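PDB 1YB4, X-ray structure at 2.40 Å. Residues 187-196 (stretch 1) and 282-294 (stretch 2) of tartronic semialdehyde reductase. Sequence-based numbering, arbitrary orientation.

Stretch 1, residues 187-196: SEALVFASKA
Stretch 2 282-294: MVQALELMANHKL

Stretch 1 is α-helical from Ser187, in a helix already under way earlier in the chain, with phi/psi near -64/-44, flattening to -61/-17 at Lys195, and i to i+4 bonds such as Val191 N to Ser187 O (3.0 Å) and Lys195 N to Val191 O (2.8 Å). The second stretch forms a helix centred on Gln284-Leu288, with Glu287 N to Val283 O at 3.0 Å; Ala290 has moved to -119/-10. The axes run in the same general sense, crossing at -41° with a closest approach of 9.2 Å. Register is set by four CA pairs: Ser187 CA to Val283 CA is 4.8 Å, Glu188 CA to Leu286 CA 6.7 Å, Val191 CA to Leu294 CA 6.4 Å and Lys195 CA to His292 CA 6.5 Å. Asn291 leaves helical geometry with positive phi (56/52); His292 (-163/115) and Lys293 (-91/176) are extended, and this turn carries the C-terminal segment back beside the first helix, bringing Leu294 near Val191.

The stretches bury 586 Å² in total, and Val191 contributes most, 91 Å². Its chi1 is t (172°), and the side chain is a knob among Val283, Leu286, Glu287 and Ala290. Val191 CG2 lies 3.8 Å from Val283 CG2 and 4.2 Å from Leu286 CB, while Val191 CG1 lies 4.2 Å from Ala290 CB. A short branched residue fills this hole, and the single methyl of Ala290, directed toward the first helix, forms part of its wall.

At the N-terminal end the helices come close. Ser187 (chi1 m) points its CB toward stretch 2; its small side chain fits where Ser187 OG is 3.5 Å from Val283 CA and Ser187 CB is 3.9 Å from Leu286 CD1. OG is hydrogen-bonded elsewhere in the structure, so its polarity is satisfied despite burial. Leu286 (m, chi2 89°) also points its CB toward the partner helix and loses 68 Å² to it.

Lys195 supplies the hydrogen bond between the stretches. All four chi angles are t, and this extended chain carries Lys195 NZ to 2.8 Å from Ala290 O. His292 (chi1 t, chi2 -70°) has its CA-to-CB bond directed toward the first helix, which covers 79 Å² of the residue. Lys195 CA sits over one face of the His292 ring, 3.6 Å from the centroid and 20° off the normal, a CH-pi contact; Lys195 CG is 3.6 Å from His292 CD2. Ser194 (t) places Ser194 OG at the ring edge, 3.6 Å from Lys293 O.

Glu287 braces the returning tail within stretch 2: Lys293 NZ forms a salt bridge with Glu287 OE1 (3.1 Å), and Leu294 N donates to Glu287 OE2 (2.5 Å, N-H...acceptor angle 132°).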

ATOM      1  N   SER A 187     -14.607   6.496   0.892  1.00 24.72           N
ATOM      2  CA  SER A 187     -13.970   7.531   0.064  1.00 26.65           C
ATOM      3  C   SER A 187     -13.562   7.016  -1.331  1.00 28.28           C
ATOM      4  O   SER A 187     -13.766   7.689  -2.346  1.00 26.37           O
ATOM      5  CB  SER A 187     -12.720   8.070   0.771  1.00 27.05           C
ATOM      6  OG  SER A 187     -13.011   8.555   2.073  1.00 25.92           O
ATOM      7  N   GLU A 188     -12.979   5.823  -1.372  1.00 29.07           N
ATOM      8  CA  GLU A 188     -12.532   5.238  -2.630  1.00 30.89           C
ATOM      9  C   GLU A 188     -13.703   4.823  -3.515  1.00 31.42           C
ATOM     10  O   GLU A 188     -13.660   4.990  -4.730  1.00 30.74           O
ATOM     11  CB  GLU A 188     -11.636   4.019  -2.359  1.00 32.82           C
ATOM     12  CG  GLU A 188     -10.195   4.365  -2.052  1.00 30.49           C
ATOM     13  CD  GLU A 188      -9.269   3.149  -2.015  1.00 34.50           C
ATOM     14  OE1 GLU A 188      -9.463   2.195  -2.811  1.00 29.38           O
ATOM     15  OE2 GLU A 188      -8.320   3.159  -1.199  1.00 35.89           O
ATOM     16  N   ALA A 189     -14.745   4.282  -2.891  1.00 32.28           N
ATOM     17  CA  ALA A 189     -15.941   3.833  -3.601  1.00 30.04           C
ATOM     18  C   ALA A 189     -16.762   4.987  -4.187  1.00 29.08           C
ATOM     19  O   ALA A 189     -17.178   4.939  -5.346  1.00 29.72           O
ATOM     20  CB  ALA A 189     -16.803   3.005  -2.659  1.00 30.06           C
ATOM     21  N   LEU A 190     -16.991   6.024  -3.388  1.00 27.68           N
ATOM     22  CA  LEU A 190     -17.773   7.167  -3.848  1.00 28.10           C
ATOM     23  C   LEU A 190     -17.008   8.059  -4.845  1.00 26.89           C
ATOM     24  O   LEU A 190     -17.567   8.463  -5.870  1.00 28.17           O
ATOM     25  CB  LEU A 190     -18.270   7.973  -2.641  1.00 24.96           C
ATOM     26  CG  LEU A 190     -19.302   7.226  -1.788  1.00 26.72           C
ATOM     27  CD1 LEU A 190     -19.666   8.021  -0.552  1.00 26.87           C
ATOM     28  CD2 LEU A 190     -20.547   6.987  -2.601  1.00 26.53           C
ATOM     29  N   VAL A 191     -15.739   8.362  -4.568  1.00 25.68           N
ATOM     30  CA  VAL A 191     -14.961   9.173  -5.509  1.00 24.78           C
ATOM     31  C   VAL A 191     -15.001   8.448  -6.863  1.00 26.06           C
ATOM     32  O   VAL A 191     -15.240   9.057  -7.909  1.00 30.57           O
ATOM     33  CB  VAL A 191     -13.487   9.366  -5.036  1.00 22.01           C
ATOM     34  CG1 VAL A 191     -12.660  10.026  -6.110  1.00 14.56           C
ATOM     35  CG2 VAL A 191     -13.462  10.218  -3.804  1.00 14.39           C
ATOM     36  N   PHE A 192     -14.809   7.135  -6.836  1.00 26.83           N
ATOM     37  CA  PHE A 192     -14.850   6.326  -8.050  1.00 25.71           C
ATOM     38  C   PHE A 192     -16.240   6.378  -8.697  1.00 26.97           C
ATOM     39  O   PHE A 192     -16.364   6.604  -9.897  1.00 24.13           O
ATOM     40  CB  PHE A 192     -14.533   4.874  -7.718  1.00 24.29           C
ATOM     41  CG  PHE A 192     -15.179   3.906  -8.654  1.00 23.52           C
ATOM     42  CD1 PHE A 192     -14.660   3.697  -9.925  1.00 23.16           C
ATOM     43  CD2 PHE A 192     -16.351   3.259  -8.293  1.00 22.92           C
ATOM     44  CE1 PHE A 192     -15.300   2.859 -10.822  1.00 27.16           C
ATOM     45  CE2 PHE A 192     -17.001   2.416  -9.189  1.00 24.79           C
ATOM     46  CZ  PHE A 192     -16.481   2.216 -10.454  1.00 22.88           C
ATOM     47  N   ALA A 193     -17.278   6.124  -7.901  1.00 26.77           N
ATOM     48  CA  ALA A 193     -18.649   6.155  -8.407  1.00 27.11           C
ATOM     49  C   ALA A 193     -18.897   7.519  -9.022  1.00 28.79           C
ATOM     50  O   ALA A 193     -19.523   7.639 -10.065  1.00 30.94           O
ATOM     51  CB  ALA A 193     -19.648   5.913  -7.271  1.00 26.06           C
ATOM     52  N   SER A 194     -18.395   8.558  -8.368  1.00 30.50           N
ATOM     53  CA  SER A 194     -18.596   9.901  -8.876  1.00 30.35           C
ATOM     54  C   SER A 194     -17.915  10.111 -10.219  1.00 31.54           C
ATOM     55  O   SER A 194     -18.571  10.482 -11.192  1.00 30.76           O
ATOM     56  CB  SER A 194     -18.091  10.927  -7.874  1.00 28.46           C
ATOM     57  OG  SER A 194     -18.254  12.227  -8.397  1.00 25.60           O
ATOM     58  N   LYS A 195     -16.602   9.872 -10.271  1.00 31.13           N
ATOM     59  CA  LYS A 195     -15.844  10.052 -11.509  1.00 29.65           C
ATOM     60  C   LYS A 195     -16.360   9.135 -12.618  1.00 30.94           C
ATOM     61  O   LYS A 195     -16.077   9.351 -13.798  1.00 29.98           O
ATOM     62  CB  LYS A 195     -14.343   9.808 -11.272  1.00 28.19           C
ATOM     63  CG  LYS A 195     -13.457  10.207 -12.459  1.00 30.59           C
ATOM     64  CD  LYS A 195     -11.973  10.361 -12.076  1.00 30.87           C
ATOM     65  CE  LYS A 195     -11.193  11.072 -13.183  1.00 30.49           C
ATOM     66  NZ  LYS A 195      -9.761  11.345 -12.852  1.00 28.22           N
ATOM     67  N   ALA A 196     -17.126   8.116 -12.238  1.00 31.15           N
ATOM     68  CA  ALA A 196     -17.689   7.187 -13.213  1.00 31.68           C
ATOM     69  C   ALA A 196     -18.993   7.763 -13.789  1.00 31.37           C
ATOM     70  O   ALA A 196     -19.533   7.256 -14.771  1.00 33.34           O
ATOM     71  CB  ALA A 196     -17.940   5.812 -12.554  1.00 27.72           C
HETATM   72  N   MSE A 282     -11.247  12.829   5.057  1.00 28.59           N
HETATM   73  CA  MSE A 282     -10.355  11.873   4.423  1.00 31.20           C
HETATM   74  C   MSE A 282     -10.578  11.862   2.923  1.00 30.67           C
HETATM   75  O   MSE A 282      -9.629  11.812   2.149  1.00 32.53           O
HETATM   76  CB  MSE A 282     -10.637  10.471   4.983  1.00 37.76           C
HETATM   77  CG  MSE A 282     -10.098   9.305   4.169  1.00 42.97           C
HETATM   78 SE   MSE A 282      -8.181   9.154   4.272  1.00 56.35          SE
HETATM   79  CE  MSE A 282      -7.749   9.711   2.514  1.00 53.78           C
ATOM     80  N   VAL A 283     -11.846  11.917   2.526  1.00 29.93           N
ATOM     81  CA  VAL A 283     -12.237  11.859   1.124  1.00 27.13           C
ATOM     82  C   VAL A 283     -11.485  12.831   0.246  1.00 26.78           C
ATOM     83  O   VAL A 283     -11.242  12.568  -0.936  1.00 29.90           O
ATOM     84  CB  VAL A 283     -13.770  12.087   0.968  1.00 27.01           C
ATOM     85  CG1 VAL A 283     -14.146  13.462   1.476  1.00 25.27           C
ATOM     86  CG2 VAL A 283     -14.193  11.898  -0.490  1.00 23.69           C
ATOM     87  N   GLN A 284     -11.096  13.956   0.820  1.00 29.07           N
ATOM     88  CA  GLN A 284     -10.374  14.959   0.048  1.00 31.09           C
ATOM     89  C   GLN A 284      -9.041  14.434  -0.481  1.00 28.18           C
ATOM     90  O   GLN A 284      -8.583  14.855  -1.542  1.00 25.76           O
ATOM     91  CB  GLN A 284     -10.144  16.215   0.897  1.00 34.93           C
ATOM     92  CG  GLN A 284     -11.437  16.900   1.314  1.00 39.30           C
ATOM     93  CD  GLN A 284     -11.206  18.275   1.904  1.00 42.18           C
ATOM     94  OE1 GLN A 284     -10.638  18.415   2.988  1.00 47.15           O
ATOM     95  NE2 GLN A 284     -11.639  19.303   1.183  1.00 43.57           N
ATOM     96  N   ALA A 285      -8.423  13.511   0.252  1.00 26.77           N
ATOM     97  CA  ALA A 285      -7.144  12.966  -0.174  1.00 26.98           C
ATOM     98  C   ALA A 285      -7.300  12.204  -1.467  1.00 27.01           C
ATOM     99  O   ALA A 285      -6.481  12.337  -2.368  1.00 26.64           O
ATOM    100  CB  ALA A 285      -6.570  12.073   0.889  1.00 28.79           C
ATOM    101  N   LEU A 286      -8.354  11.402  -1.567  1.00 27.88           N
ATOM    102  CA  LEU A 286      -8.566  10.656  -2.795  1.00 28.50           C
ATOM    103  C   LEU A 286      -9.087  11.554  -3.916  1.00 29.77           C
ATOM    104  O   LEU A 286      -8.842  11.293  -5.096  1.00 28.25           O
ATOM    105  CB  LEU A 286      -9.501   9.478  -2.546  1.00 26.75           C
ATOM    106  CG  LEU A 286      -8.747   8.491  -1.656  1.00 26.21           C
ATOM    107  CD1 LEU A 286      -8.992   8.821  -0.214  1.00 23.82           C
ATOM    108  CD2 LEU A 286      -9.189   7.115  -1.943  1.00 27.36           C
ATOM    109  N   GLU A 287      -9.803  12.618  -3.556  1.00 32.37           N
ATOM    110  CA  GLU A 287     -10.295  13.537  -4.580  1.00 31.82           C
ATOM    111  C   GLU A 287      -9.061  14.174  -5.210  1.00 30.54           C
ATOM    112  O   GLU A 287      -8.974  14.302  -6.422  1.00 30.85           O
ATOM    113  CB  GLU A 287     -11.204  14.611  -3.974  1.00 29.19           C
ATOM    114  CG  GLU A 287     -12.545  14.073  -3.499  1.00 32.53           C
ATOM    115  CD  GLU A 287     -13.364  15.114  -2.759  1.00 32.52           C
ATOM    116  OE1 GLU A 287     -12.767  15.878  -1.974  1.00 34.26           O
ATOM    117  OE2 GLU A 287     -14.597  15.163  -2.943  1.00 30.07           O
ATOM    118  N   LEU A 288      -8.094  14.546  -4.377  1.00 30.89           N
ATOM    119  CA  LEU A 288      -6.856  15.167  -4.852  1.00 30.32           C
ATOM    120  C   LEU A 288      -6.094  14.220  -5.787  1.00 32.72           C
ATOM    121  O   LEU A 288      -5.631  14.618  -6.867  1.00 29.88           O
ATOM    122  CB  LEU A 288      -5.970  15.530  -3.654  1.00 27.78           C
ATOM    123  CG  LEU A 288      -4.632  16.218  -3.931  1.00 31.07           C
ATOM    124  CD1 LEU A 288      -4.879  17.532  -4.623  1.00 31.32           C
ATOM    125  CD2 LEU A 288      -3.880  16.458  -2.627  1.00 29.99           C
HETATM  126  N   MSE A 289      -5.982  12.964  -5.356  1.00 31.95           N
HETATM  127  CA  MSE A 289      -5.266  11.944  -6.101  1.00 32.52           C
HETATM  128  C   MSE A 289      -5.954  11.502  -7.389  1.00 31.86           C
HETATM  129  O   MSE A 289      -5.356  10.801  -8.207  1.00 34.84           O
HETATM  130  CB  MSE A 289      -5.005  10.750  -5.175  1.00 36.96           C
HETATM  131  CG  MSE A 289      -4.026  11.084  -4.035  1.00 42.42           C
HETATM  132 SE   MSE A 289      -4.231  10.069  -2.385  1.00 50.61          SE
HETATM  133  CE  MSE A 289      -3.216   8.494  -2.888  1.00 50.41           C
ATOM    134  N   ALA A 290      -7.197  11.926  -7.578  1.00 27.79           N
ATOM    135  CA  ALA A 290      -7.950  11.571  -8.764  1.00 26.42           C
ATOM    136  C   ALA A 290      -8.321  12.823  -9.542  1.00 28.18           C
ATOM    137  O   ALA A 290      -8.784  12.743 -10.684  1.00 29.34           O
ATOM    138  CB  ALA A 290      -9.209  10.819  -8.369  1.00 25.70           C
ATOM    139  N   ASN A 291      -8.091  13.984  -8.934  1.00 28.81           N
ATOM    140  CA  ASN A 291      -8.438  15.262  -9.555  1.00 28.45           C
ATOM    141  C   ASN A 291      -9.933  15.227  -9.892  1.00 29.99           C
ATOM    142  O   ASN A 291     -10.337  15.483 -11.023  1.00 27.03           O
ATOM    143  CB  ASN A 291      -7.621  15.492 -10.833  1.00 29.77           C
ATOM    144  CG  ASN A 291      -7.619  16.961 -11.268  1.00 33.77           C
ATOM    145  OD1 ASN A 291      -8.119  17.838 -10.545  1.00 32.14           O
ATOM    146  ND2 ASN A 291      -7.048  17.236 -12.440  1.00 28.91           N
ATOM    147  N   HIS A 292     -10.745  14.891  -8.895  1.00 31.10           N
ATOM    148  CA  HIS A 292     -12.185  14.817  -9.066  1.00 33.45           C
ATOM    149  C   HIS A 292     -12.868  14.825  -7.689  1.00 36.48           C
ATOM    150  O   HIS A 292     -12.707  13.890  -6.904  1.00 38.15           O
ATOM    151  CB  HIS A 292     -12.522  13.547  -9.837  1.00 31.37           C
ATOM    152  CG  HIS A 292     -13.949  13.457 -10.255  1.00 28.91           C
ATOM    153  ND1 HIS A 292     -14.972  13.258  -9.356  1.00 32.56           N
ATOM    154  CD2 HIS A 292     -14.525  13.548 -11.473  1.00 29.88           C
ATOM    155  CE1 HIS A 292     -16.122  13.231 -10.003  1.00 30.04           C
ATOM    156  NE2 HIS A 292     -15.879  13.405 -11.290  1.00 31.89           N
ATOM    157  N   LYS A 293     -13.638  15.875  -7.403  1.00 37.58           N
ATOM    158  CA  LYS A 293     -14.305  15.997  -6.111  1.00 41.20           C
ATOM    159  C   LYS A 293     -15.724  15.401  -6.024  1.00 42.34           C
ATOM    160  O   LYS A 293     -16.258  14.913  -7.015  1.00 42.49           O
ATOM    161  CB  LYS A 293     -14.310  17.473  -5.691  1.00 41.50           C
ATOM    162  CG  LYS A 293     -12.920  18.100  -5.782  1.00 48.26           C
ATOM    163  CD  LYS A 293     -12.825  19.470  -5.130  1.00 51.60           C
ATOM    164  CE  LYS A 293     -12.898  19.374  -3.609  1.00 56.42           C
ATOM    165  NZ  LYS A 293     -11.758  18.610  -2.995  1.00 56.63           N
ATOM    166  N   LEU A 294     -16.296  15.438  -4.814  1.00 44.34           N
ATOM    167  CA  LEU A 294     -17.638  14.938  -4.474  1.00 43.34           C
ATOM    168  C   LEU A 294     -17.674  13.455  -4.096  1.00 45.60           C
ATOM    169  O   LEU A 294     -18.245  13.107  -3.036  1.00 45.07           O
ATOM    170  CB  LEU A 294     -18.638  15.231  -5.599  1.00 44.32           C
ATOM    171  CG  LEU A 294     -19.212  16.659  -5.648  1.00 47.48           C
ATOM    172  CD1 LEU A 294     -18.092  17.671  -5.872  1.00 48.16           C
ATOM    173  CD2 LEU A 294     -20.241  16.772  -6.766  1.00 48.26           C
TER